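Local coordinates for protein 4'-phospho-dehydrooxetanocin synthase (Bacillus megaterium, PDB 5UL3) that catalyses the oxidative ring contraction of dAMP to an oxetane aldehyde in oxetanocin A biosynthesis, using cobalamin, a [4Fe-4S] cluster and S-adenosylmethionine, at residues Pro132-Leu138 and Phe301-Leu307; Asn124-Ile128 and Ile158-Val162; Pro356-Met360 and Glu390-Phe396; Phe21-Trp25 and Arg347-Phe352. One frame throughout, in Å; residues are numbered along the deposited sequence.

Interaction 1. Residues Pro132-Leu138 and Phe301-Leu307; sequences PIPRLNL and FRGALTL. With EDO (1,2-ethanediol), chain V.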
# COMPACT_ATOMS: atom_id res chain seq x y z
N PRO A 132 -8.63 5.28 -10.27
CA PRO A 132 -10.07 5.52 -10.21
C PRO A 132 -10.79 4.74 -9.13
O PRO A 132 -11.90 5.15 -8.75
CB PRO A 132 -10.57 5.08 -11.61
CG PRO A 132 -9.33 4.77 -12.41
CD PRO A 132 -8.27 4.43 -11.42
N ILE A 133 -10.22 3.64 -8.63
CA ILE A 133 -10.89 2.76 -7.68
C ILE A 133 -10.29 3.02 -6.30
O ILE A 133 -9.13 2.65 -6.07
CB ILE A 133 -10.75 1.29 -8.08
CG1 ILE A 133 -11.34 1.05 -9.48
CG2 ILE A 133 -11.43 0.40 -7.05
CD1 ILE A 133 -12.84 1.35 -9.58
N PRO A 134 -11.01 3.61 -5.37
CA PRO A 134 -10.41 4.03 -4.11
C PRO A 134 -10.15 2.85 -3.17
O PRO A 134 -10.71 1.76 -3.32
CB PRO A 134 -11.44 4.99 -3.52
CG PRO A 134 -12.74 4.51 -4.08
CD PRO A 134 -12.44 3.96 -5.45
N ARG A 135 -9.28 3.09 -2.19
CA ARG A 135 -9.12 2.21 -1.05
C ARG A 135 -9.10 3.09 0.20
O ARG A 135 -8.63 4.23 0.15
CB ARG A 135 -7.83 1.37 -1.11
CG ARG A 135 -6.57 2.22 -1.09
CD ARG A 135 -5.27 1.42 -1.29
NE ARG A 135 -4.62 0.88 -0.08
CZ ARG A 135 -4.14 1.61 0.94
NH1 ARG A 135 -4.28 2.93 0.96
NH2 ARG A 135 -3.54 0.99 1.97
N LEU A 136 -9.65 2.58 1.28
CA LEU A 136 -9.65 3.29 2.55
C LEU A 136 -8.28 3.89 2.82
O LEU A 136 -7.27 3.18 2.82
CB LEU A 136 -10.04 2.32 3.67
CG LEU A 136 -10.04 2.89 5.10
CD1 LEU A 136 -10.98 4.07 5.24
CD2 LEU A 136 -10.40 1.80 6.09
N ASN A 137 -8.22 5.21 3.01
CA ASN A 137 -6.93 5.87 3.12
C ASN A 137 -6.44 5.83 4.56
O ASN A 137 -6.93 6.57 5.43
CB ASN A 137 -6.97 7.31 2.62
CG ASN A 137 -5.60 7.97 2.69
OD1 ASN A 137 -5.37 8.87 3.50
ND2 ASN A 137 -4.64 7.49 1.86
N LEU A 138 -5.43 5.00 4.81
CA LEU A 138 -4.88 4.89 6.16
C LEU A 138 -3.99 6.07 6.52
O LEU A 138 -3.87 6.41 7.70
CB LEU A 138 -4.09 3.58 6.26
CG LEU A 138 -4.92 2.32 5.95
CD1 LEU A 138 -4.05 1.08 6.07
CD2 LEU A 138 -6.12 2.21 6.90
N PHE A 301 -17.90 4.06 -4.87
CA PHE A 301 -16.93 3.91 -5.94
C PHE A 301 -16.38 2.49 -6.02
O PHE A 301 -15.37 2.27 -6.69
CB PHE A 301 -15.78 4.90 -5.76
CG PHE A 301 -16.14 6.33 -6.05
CD1 PHE A 301 -17.01 7.03 -5.23
CD2 PHE A 301 -15.56 7.00 -7.12
CE1 PHE A 301 -17.34 8.35 -5.48
CE2 PHE A 301 -15.88 8.33 -7.39
CZ PHE A 301 -16.77 9.00 -6.56
N ARG A 302 -17.03 1.54 -5.35
CA ARG A 302 -16.66 0.13 -5.38
C ARG A 302 -15.24 -0.09 -4.87
O ARG A 302 -14.49 -0.93 -5.38
CB ARG A 302 -16.85 -0.44 -6.79
CG ARG A 302 -18.22 -0.11 -7.35
CD ARG A 302 -18.70 -1.14 -8.34
NE ARG A 302 -20.11 -0.94 -8.66
CZ ARG A 302 -20.81 -1.75 -9.45
NH1 ARG A 302 -20.23 -2.80 -10.00
NH2 ARG A 302 -22.09 -1.50 -9.69
N GLY A 303 -14.87 0.68 -3.83
CA GLY A 303 -13.54 0.66 -3.26
C GLY A 303 -13.31 -0.45 -2.24
O GLY A 303 -14.17 -1.28 -1.97
N ALA A 304 -12.10 -0.43 -1.65
CA ALA A 304 -11.57 -1.56 -0.90
C ALA A 304 -11.29 -1.22 0.57
O ALA A 304 -10.86 -0.10 0.89
CB ALA A 304 -10.27 -2.06 -1.53
N LEU A 305 -11.46 -2.22 1.43
CA LEU A 305 -11.04 -2.12 2.83
C LEU A 305 -9.54 -2.40 2.96
O LEU A 305 -8.99 -3.25 2.26
CB LEU A 305 -11.80 -3.14 3.68
CG LEU A 305 -13.31 -3.08 3.49
CD1 LEU A 305 -13.92 -4.36 4.00
CD2 LEU A 305 -13.83 -1.88 4.26
N THR A 306 -8.90 -1.67 3.88
CA THR A 306 -7.48 -1.80 4.16
C THR A 306 -7.28 -1.81 5.67
O THR A 306 -8.16 -1.41 6.43
CB THR A 306 -6.68 -0.65 3.55
OG1 THR A 306 -7.15 0.58 4.11
CG2 THR A 306 -6.84 -0.61 2.02
N LEU A 307 -6.10 -2.27 6.09
CA LEU A 307 -5.67 -2.17 7.48
C LEU A 307 -4.16 -2.36 7.48
O LEU A 307 -3.64 -3.10 6.64
CB LEU A 307 -6.31 -3.24 8.37
CG LEU A 307 -6.01 -3.09 9.87
CD1 LEU A 307 -6.46 -1.72 10.37
CD2 LEU A 307 -6.70 -4.20 10.66
C1 EDO V . -5.93 -2.48 -2.61
O1 EDO V . -6.71 -1.99 -3.72
C2 EDO V . -4.56 -1.80 -2.59
O2 EDO V . -4.04 -1.81 -1.26
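F301 is the first residue past helix 295-300, and its CB packs on the P134 ring, 3.5 Å from P134 CD. R302 (phi 60°) is the C-prime residue of a Schellman motif; its O lies 3.7 Å from I133 CG2. At G303 the absent side chain matters: CA stands 3.0 Å from P134 O, and an ideal CB would clash with that oxygen at 2.7 Å. A304 pairs with R135 in a single bridge, A304 N donating to P134 O (3.1 Å, 140°) and L136 N to A304 O (3.0 Å, 173°). T306 OG1 donates to L136 O (2.9 Å), while T306 CG2 covers one guanidinium face, 3.4 Å from R135 NE; that NE donates to O2 of an ethanediol probably from the crystallisation liquor (3.0 Å), and R135 NH2 to cobalamin. L307 turns its CB away, but its C touches L138 CD1 at 3.7 Å. The contact joins a cobalamin-binding loop of the Rossmann domain to the first barrel strand of the radical SAM domain.

Interaction 2. Residues Asn124-Ile128 and Ile158-Val162; sequences NLCVI and IDMQV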
# COMPACT_ATOMS: atom_id res chain seq x y z
N ASN A 124 -6.36 13.84 1.84
CA ASN A 124 -5.64 12.86 1.03
C ASN A 124 -5.73 13.27 -0.44
O ASN A 124 -6.83 13.36 -0.99
CB ASN A 124 -6.22 11.45 1.19
CG ASN A 124 -5.47 10.42 0.35
OD1 ASN A 124 -4.25 10.48 0.26
ND2 ASN A 124 -6.20 9.52 -0.31
N LEU A 125 -4.58 13.51 -1.08
CA LEU A 125 -4.60 13.85 -2.50
C LEU A 125 -4.72 12.60 -3.36
O LEU A 125 -4.41 11.48 -2.93
CB LEU A 125 -3.34 14.64 -2.90
CG LEU A 125 -2.98 15.83 -2.01
CD1 LEU A 125 -1.86 16.66 -2.64
CD2 LEU A 125 -4.19 16.68 -1.68
N CYS A 126 -5.18 12.80 -4.59
CA CYS A 126 -5.35 11.70 -5.54
C CYS A 126 -5.43 12.28 -6.94
O CYS A 126 -6.18 13.24 -7.16
CB CYS A 126 -6.61 10.89 -5.25
SG CYS A 126 -6.79 9.37 -6.29
N VAL A 127 -4.66 11.72 -7.86
CA VAL A 127 -4.84 11.98 -9.29
C VAL A 127 -5.83 10.92 -9.76
O VAL A 127 -5.44 9.78 -10.03
CB VAL A 127 -3.52 11.93 -10.05
CG1 VAL A 127 -3.73 12.28 -11.52
CG2 VAL A 127 -2.50 12.87 -9.42
N ILE A 128 -7.11 11.27 -9.82
CA ILE A 128 -8.13 10.24 -10.02
C ILE A 128 -8.07 9.63 -11.41
O ILE A 128 -8.59 8.53 -11.61
CB ILE A 128 -9.55 10.78 -9.74
CG1 ILE A 128 -9.78 12.11 -10.46
CG2 ILE A 128 -9.80 10.90 -8.24
CD1 ILE A 128 -11.15 12.70 -10.17
N ILE A 158 -10.85 14.81 4.29
CA ILE A 158 -11.19 15.05 2.89
C ILE A 158 -10.35 14.11 2.05
O ILE A 158 -9.13 14.01 2.26
CB ILE A 158 -10.92 16.51 2.48
CG1 ILE A 158 -11.67 17.49 3.39
CG2 ILE A 158 -11.35 16.72 1.01
CD1 ILE A 158 -11.30 18.94 3.12
N ASP A 159 -10.98 13.40 1.10
CA ASP A 159 -10.28 12.40 0.30
C ASP A 159 -10.59 12.65 -1.17
O ASP A 159 -11.73 12.45 -1.61
CB ASP A 159 -10.70 10.98 0.69
CG ASP A 159 -9.77 9.90 0.11
OD1 ASP A 159 -8.99 10.21 -0.82
OD2 ASP A 159 -9.80 8.74 0.59
N MET A 160 -9.58 13.08 -1.93
CA MET A 160 -9.74 13.23 -3.37
C MET A 160 -9.99 11.91 -4.09
O MET A 160 -10.42 11.94 -5.25
CB MET A 160 -8.50 13.90 -3.98
CG MET A 160 -8.33 15.34 -3.55
SD MET A 160 -6.97 16.11 -4.42
CE MET A 160 -7.73 16.33 -6.06
N GLN A 161 -9.78 10.77 -3.43
CA GLN A 161 -10.06 9.49 -4.10
C GLN A 161 -11.52 9.37 -4.49
O GLN A 161 -11.83 8.68 -5.46
CB GLN A 161 -9.73 8.31 -3.20
CG GLN A 161 -8.27 8.04 -2.96
CD GLN A 161 -8.14 6.74 -2.18
OE1 GLN A 161 -7.82 5.70 -2.74
NE2 GLN A 161 -8.44 6.79 -0.89
N VAL A 162 -12.42 9.98 -3.74
CA VAL A 162 -13.85 9.84 -4.00
C VAL A 162 -14.37 11.03 -4.81
O VAL A 162 -15.57 11.31 -4.80
CB VAL A 162 -14.66 9.63 -2.71
CG1 VAL A 162 -14.24 8.32 -2.01
CG2 VAL A 162 -14.53 10.83 -1.75
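N124 and D159 form a parallel bridge, CA atoms 4.7 Å apart, at the C-terminal ends of strands 119-124 and 154-159. Two well-aligned hydrogen bonds define it: N124 N to I158 O (2.8 Å, 161°) and M160 N to N124 O (2.9 Å, 164°). After this the backbones depart from sheet geometry, with 160-161 forming a short 3-10 segment. The paired side chains share a sheet face, where N124 ND2 donates to D159 OD1 (2.9 Å). The same OD1 accepts from Q161 N (2.8 Å, 160°), closing an Asx turn, while Q161 NE2 reaches D159 OD2 at 2.8 Å. Q161 NE2 also bonds R135 O. M160 packs against the other strand's continuation: its SD is 3.9 Å from L125 CD2 and its CB 3.8 Å from C126 CB. C126 SG lies 3.9 Å from Q161 CG, and I128 CG2 touches M160 O at 3.2 Å. The D159 carboxylate accepts from both amides, consistent with D159 helping to set their orientation; this network runs from the strand ends through Q161, which touches cobalamin by a weak hydrogen bond. M160 fills the other side with mainly apolar contacts, leaving C126 N buried without a modelled partner.

Interaction 3. Residues Pro356-Met360 and Glu390-Phe396; sequences PHIYM and EKIKFDF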
# COMPACT_ATOMS: atom_id res chain seq x y z
N PRO A 356 -16.14 -8.68 2.07
CA PRO A 356 -15.19 -8.87 3.20
C PRO A 356 -13.82 -9.32 2.71
O PRO A 356 -13.40 -10.47 2.91
CB PRO A 356 -15.88 -9.94 4.04
CG PRO A 356 -16.61 -10.78 3.01
CD PRO A 356 -17.08 -9.82 1.95
N HIS A 357 -13.12 -8.40 2.05
CA HIS A 357 -11.77 -8.62 1.53
C HIS A 357 -10.87 -7.51 2.05
O HIS A 357 -11.09 -6.34 1.72
CB HIS A 357 -11.76 -8.64 0.00
CG HIS A 357 -10.61 -9.38 -0.59
ND1 HIS A 357 -9.30 -9.02 -0.37
CD2 HIS A 357 -10.57 -10.46 -1.41
CE1 HIS A 357 -8.50 -9.86 -1.02
NE2 HIS A 357 -9.25 -10.73 -1.66
N ILE A 358 -9.87 -7.87 2.85
CA ILE A 358 -8.98 -6.88 3.46
C ILE A 358 -7.65 -6.87 2.73
O ILE A 358 -7.01 -7.92 2.58
CB ILE A 358 -8.74 -7.18 4.95
CG1 ILE A 358 -10.07 -7.41 5.70
CG2 ILE A 358 -7.93 -6.04 5.59
CD1 ILE A 358 -10.83 -6.14 5.97
N TYR A 359 -7.22 -5.71 2.30
CA TYR A 359 -5.89 -5.56 1.71
C TYR A 359 -4.97 -5.04 2.81
O TYR A 359 -5.05 -3.86 3.18
CB TYR A 359 -5.94 -4.62 0.51
CG TYR A 359 -6.87 -5.21 -0.53
CD1 TYR A 359 -8.25 -4.98 -0.48
CD2 TYR A 359 -6.38 -6.07 -1.50
CE1 TYR A 359 -9.11 -5.56 -1.41
CE2 TYR A 359 -7.23 -6.66 -2.44
CZ TYR A 359 -8.58 -6.40 -2.39
OH TYR A 359 -9.40 -6.99 -3.33
N MET A 360 -4.14 -5.92 3.35
CA MET A 360 -3.22 -5.52 4.41
C MET A 360 -2.16 -4.59 3.85
O MET A 360 -1.51 -4.89 2.83
CB MET A 360 -2.54 -6.72 5.08
CG MET A 360 -3.44 -7.74 5.71
SD MET A 360 -4.46 -7.09 7.07
CE MET A 360 -5.09 -8.64 7.71
N GLU A 390 -18.58 -15.25 9.71
CA GLU A 390 -18.40 -15.19 8.27
C GLU A 390 -16.91 -15.27 7.91
O GLU A 390 -16.07 -14.69 8.60
CB GLU A 390 -18.99 -13.91 7.67
CG GLU A 390 -18.94 -13.88 6.12
CD GLU A 390 -19.28 -12.53 5.46
OE1 GLU A 390 -19.57 -11.53 6.16
OE2 GLU A 390 -19.26 -12.48 4.21
N LYS A 391 -16.60 -16.00 6.84
CA LYS A 391 -15.24 -16.07 6.34
C LYS A 391 -14.84 -14.77 5.65
O LYS A 391 -15.68 -14.04 5.10
CB LYS A 391 -15.09 -17.24 5.36
CG LYS A 391 -15.26 -18.62 6.02
CD LYS A 391 -15.63 -19.72 5.01
CE LYS A 391 -14.41 -20.47 4.50
NZ LYS A 391 -13.64 -21.15 5.60
N ILE A 392 -13.54 -14.48 5.66
CA ILE A 392 -13.01 -13.32 4.95
C ILE A 392 -11.89 -13.77 4.03
O ILE A 392 -11.41 -14.90 4.11
CB ILE A 392 -12.50 -12.22 5.91
CG1 ILE A 392 -11.17 -12.64 6.52
CG2 ILE A 392 -13.54 -11.89 6.99
CD1 ILE A 392 -10.34 -11.45 6.98
N LYS A 393 -11.48 -12.87 3.15
CA LYS A 393 -10.25 -13.04 2.39
C LYS A 393 -9.32 -11.87 2.68
O LYS A 393 -9.79 -10.75 2.93
CB LYS A 393 -10.54 -13.17 0.90
CG LYS A 393 -11.39 -14.40 0.63
CD LYS A 393 -11.38 -14.80 -0.82
CE LYS A 393 -11.98 -16.19 -1.01
NZ LYS A 393 -11.09 -17.28 -0.50
N PHE A 394 -8.01 -12.11 2.68
CA PHE A 394 -7.11 -10.99 2.90
C PHE A 394 -5.81 -11.20 2.13
O PHE A 394 -5.37 -12.33 1.91
CB PHE A 394 -6.86 -10.74 4.41
CG PHE A 394 -6.15 -11.86 5.14
CD1 PHE A 394 -6.85 -12.95 5.62
CD2 PHE A 394 -4.79 -11.77 5.44
CE1 PHE A 394 -6.22 -13.98 6.34
CE2 PHE A 394 -4.13 -12.78 6.16
CZ PHE A 394 -4.86 -13.89 6.62
N ASP A 395 -5.24 -10.09 1.67
CA ASP A 395 -3.98 -10.07 0.93
C ASP A 395 -2.89 -9.44 1.79
O ASP A 395 -3.16 -8.51 2.55
CB ASP A 395 -4.12 -9.27 -0.36
CG ASP A 395 -5.15 -9.86 -1.34
OD1 ASP A 395 -5.74 -10.93 -1.06
OD2 ASP A 395 -5.38 -9.22 -2.37
N PHE A 396 -1.65 -9.90 1.64
CA PHE A 396 -0.52 -9.23 2.29
C PHE A 396 0.75 -9.56 1.51
O PHE A 396 0.73 -10.37 0.59
CB PHE A 396 -0.38 -9.62 3.76
CG PHE A 396 -0.12 -11.10 4.01
CD1 PHE A 396 1.18 -11.59 4.05
CD2 PHE A 396 -1.17 -11.97 4.27
CE1 PHE A 396 1.42 -12.95 4.32
CE2 PHE A 396 -0.94 -13.32 4.55
CZ PHE A 396 0.35 -13.80 4.58
O HOH W 1 -2.53 -6.00 0.34
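P356 O opens a parallel ladder by accepting from K393 N (3.1 Å, 171°), and the proline ring lies beside I392 (P356 CB to I392 CG2 4.2 Å) and E390 (P356 CG to E390 OE2 3.4 Å). H357 pairs with K393, CA atoms 4.8 Å apart. K393 CB sits over the imidazole face in a CH-pi contact, 3.9 Å from its centroid and 27° off the normal; H357 CE1 lies 3.0 Å from D395 OD1, while NE2 is bonded to D429. I358 spans the next rung through I358 N to K393 O and D395 N to I358 O, both 2.9 Å, and packs its side chain on F394 (CB to CB 4.1 Å) and I392 (CG1 to CD1 4.2 Å). Y359 pairs with D395 and brings CE2 to 3.2 Å from D395 OD2; its own backbone bonds L305 on the far side. M360 N closes the ladder on D395 O (2.9 Å), and M360 CB meets F396 CB at 3.8 Å, with CE 3.9 Å from F394 CD2. The axes of strands 357-360 and 393-395 approach to 4.6 Å at 18°; helix 374-386 connects the strands as a beta-alpha-beta unit. Chemically the sheet is two-sided: I358 and F394 present an apolar face toward helices 335-351 and 374-386, whereas H357, Y359, K393 and D395 make the opposite face polar and aromatic, with D395 OD1 accepting from R430 N.

Interaction 4. Residues Phe21-Trp25 and Arg347-Phe352; sequences FSQIW and RAGKHF. With EDO (1,2-ethanediol), chain B.
An irregular turn following helix 7-21 meets the C-terminal end of helix 335-351, with W25 and A348 in register at a CA separation of 6.2 Å. Q23 (phi/psi -89/73) centres an inverse gamma turn, beyond which W25 points toward the helix with chi1 p (47°) and chi2 89°. Its five-membered ring forms an offset stack with H351, chi1 t (171°) and chi2 78°: centroids 3.9 Å apart, planes at 13°. H351 CB covers the W25 six-membered ring at 4.0 Å from its centroid, a CH-pi contact. F352, chi1 m (-68°) and chi2 -65°, turns its edge to the indole face (centroids 5.2 Å, planes 76°), with CE2 3.5 Å from W25 CB. W25 CE3 rests 4.0 Å from A348 CB. R347, with chi angles t, t, p and 79°, wraps round so that NH2 and NH1 both donate to S22 O (2.8 and 2.9 Å); NH2 also binds ethanediol O1 at 3.0 Å. This is a surface aromatic cluster at a helix C-terminus, joining the N-terminal region to the radical SAM barrel.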
# COMPACT_ATOMS: atom_id res chain seq x y z
N PHE A 21 -23.31 5.36 19.01
CA PHE A 21 -21.86 5.27 18.80
C PHE A 21 -21.46 3.98 18.08
O PHE A 21 -20.34 3.91 17.54
CB PHE A 21 -21.13 5.36 20.14
CG PHE A 21 -21.23 6.72 20.82
CD1 PHE A 21 -21.73 7.83 20.15
CD2 PHE A 21 -20.78 6.88 22.13
CE1 PHE A 21 -21.80 9.08 20.78
CE2 PHE A 21 -20.85 8.11 22.76
CZ PHE A 21 -21.36 9.21 22.08
N SER A 22 -22.31 2.96 18.09
CA SER A 22 -22.01 1.73 17.37
C SER A 22 -21.98 1.95 15.86
O SER A 22 -21.46 1.09 15.14
CB SER A 22 -23.03 0.65 17.71
OG SER A 22 -24.24 0.88 16.99
N GLN A 23 -22.51 3.07 15.37
CA GLN A 23 -22.51 3.35 13.94
C GLN A 23 -21.22 4.09 13.58
O GLN A 23 -21.19 5.29 13.28
CB GLN A 23 -23.76 4.14 13.55
CG GLN A 23 -25.01 3.37 13.91
CD GLN A 23 -26.24 4.25 13.91
OE1 GLN A 23 -26.53 4.94 12.93
NE2 GLN A 23 -26.95 4.25 15.02
N ILE A 24 -20.13 3.32 13.59
CA ILE A 24 -18.80 3.91 13.52
C ILE A 24 -18.45 4.46 12.14
O ILE A 24 -17.42 5.11 11.99
CB ILE A 24 -17.74 2.89 13.97
CG1 ILE A 24 -17.76 1.64 13.09
CG2 ILE A 24 -17.97 2.52 15.42
CD1 ILE A 24 -16.64 0.62 13.42
N TRP A 25 -19.31 4.26 11.14
CA TRP A 25 -19.10 4.87 9.83
C TRP A 25 -19.60 6.31 9.76
O TRP A 25 -19.24 7.02 8.82
CB TRP A 25 -19.81 4.06 8.76
CG TRP A 25 -21.19 3.71 9.17
CD1 TRP A 25 -22.32 4.45 8.96
CD2 TRP A 25 -21.60 2.55 9.89
NE1 TRP A 25 -23.40 3.82 9.51
CE2 TRP A 25 -22.99 2.65 10.09
CE3 TRP A 25 -20.92 1.43 10.39
CZ2 TRP A 25 -23.72 1.67 10.75
CZ3 TRP A 25 -21.64 0.46 11.05
CH2 TRP A 25 -23.03 0.58 11.23
N ARG A 347 -17.28 -4.97 9.98
CA ARG A 347 -18.65 -4.63 10.32
C ARG A 347 -19.10 -3.38 9.57
O ARG A 347 -20.22 -3.33 9.03
CB ARG A 347 -18.77 -4.44 11.84
CG ARG A 347 -20.21 -4.14 12.29
CD ARG A 347 -20.39 -4.25 13.81
NE ARG A 347 -19.73 -3.16 14.51
CZ ARG A 347 -20.22 -1.93 14.61
NH1 ARG A 347 -21.40 -1.62 14.05
NH2 ARG A 347 -19.54 -1.00 15.28
N ALA A 348 -18.23 -2.37 9.50
CA ALA A 348 -18.56 -1.17 8.76
C ALA A 348 -18.66 -1.44 7.27
O ALA A 348 -19.52 -0.87 6.59
CB ALA A 348 -17.52 -0.08 9.03
N GLY A 349 -17.77 -2.28 6.73
CA GLY A 349 -17.87 -2.63 5.32
C GLY A 349 -19.17 -3.34 4.99
O GLY A 349 -19.81 -3.05 3.97
N LYS A 350 -19.59 -4.25 5.86
CA LYS A 350 -20.84 -4.98 5.65
C LYS A 350 -22.04 -4.05 5.63
O LYS A 350 -22.99 -4.26 4.87
CB LYS A 350 -21.00 -6.04 6.74
CG LYS A 350 -22.22 -6.94 6.57
CD LYS A 350 -22.41 -7.81 7.81
CE LYS A 350 -23.42 -8.92 7.57
NZ LYS A 350 -22.89 -9.98 6.66
N HIS A 351 -22.02 -3.00 6.47
CA HIS A 351 -23.08 -2.01 6.45
C HIS A 351 -23.24 -1.38 5.08
O HIS A 351 -24.35 -1.03 4.68
CB HIS A 351 -22.79 -0.92 7.49
CG HIS A 351 -23.72 0.25 7.39
ND1 HIS A 351 -25.01 0.21 7.89
CD2 HIS A 351 -23.58 1.47 6.83
CE1 HIS A 351 -25.60 1.36 7.66
NE2 HIS A 351 -24.76 2.15 7.01
N PHE A 352 -22.15 -1.23 4.34
CA PHE A 352 -22.18 -0.62 3.02
C PHE A 352 -22.11 -1.64 1.89
O PHE A 352 -21.88 -1.26 0.74
CB PHE A 352 -21.04 0.38 2.86
CG PHE A 352 -21.17 1.60 3.71
CD1 PHE A 352 -22.22 2.50 3.51
CD2 PHE A 352 -20.23 1.88 4.69
CE1 PHE A 352 -22.33 3.63 4.28
CE2 PHE A 352 -20.34 3.01 5.46
CZ PHE A 352 -21.39 3.89 5.26
C1 EDO B . -17.93 0.40 18.12
O1 EDO B . -17.45 -0.75 17.40
C2 EDO B . -18.53 -0.05 19.44
O2 EDO B . -17.50 -0.71 20.17

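Interactions 1 and 2 share the cobalamin side: their centres are 11 Å apart, and R135 O meets Q161 NE2 at 2.8 Å, so two residues of the cofactor pocket are tied. Interaction 1 continues into the barrel sheet of interaction 3, where strands 305-311 and 357-360 are neighbours and L305 O lies 3.0 Å from Y359 N. The nearest atoms of the Y359 side chain and cobalamin are about 7 Å apart. Interaction 4 is the peripheral one, away from the annotated sites: helix 335-351 packs behind that sheet, with G349 CA 4.2 Å from L305 CD2. Interactions 2 and 3 do not touch, their nearest atoms being about 11 Å apart, but interaction 1 touches both.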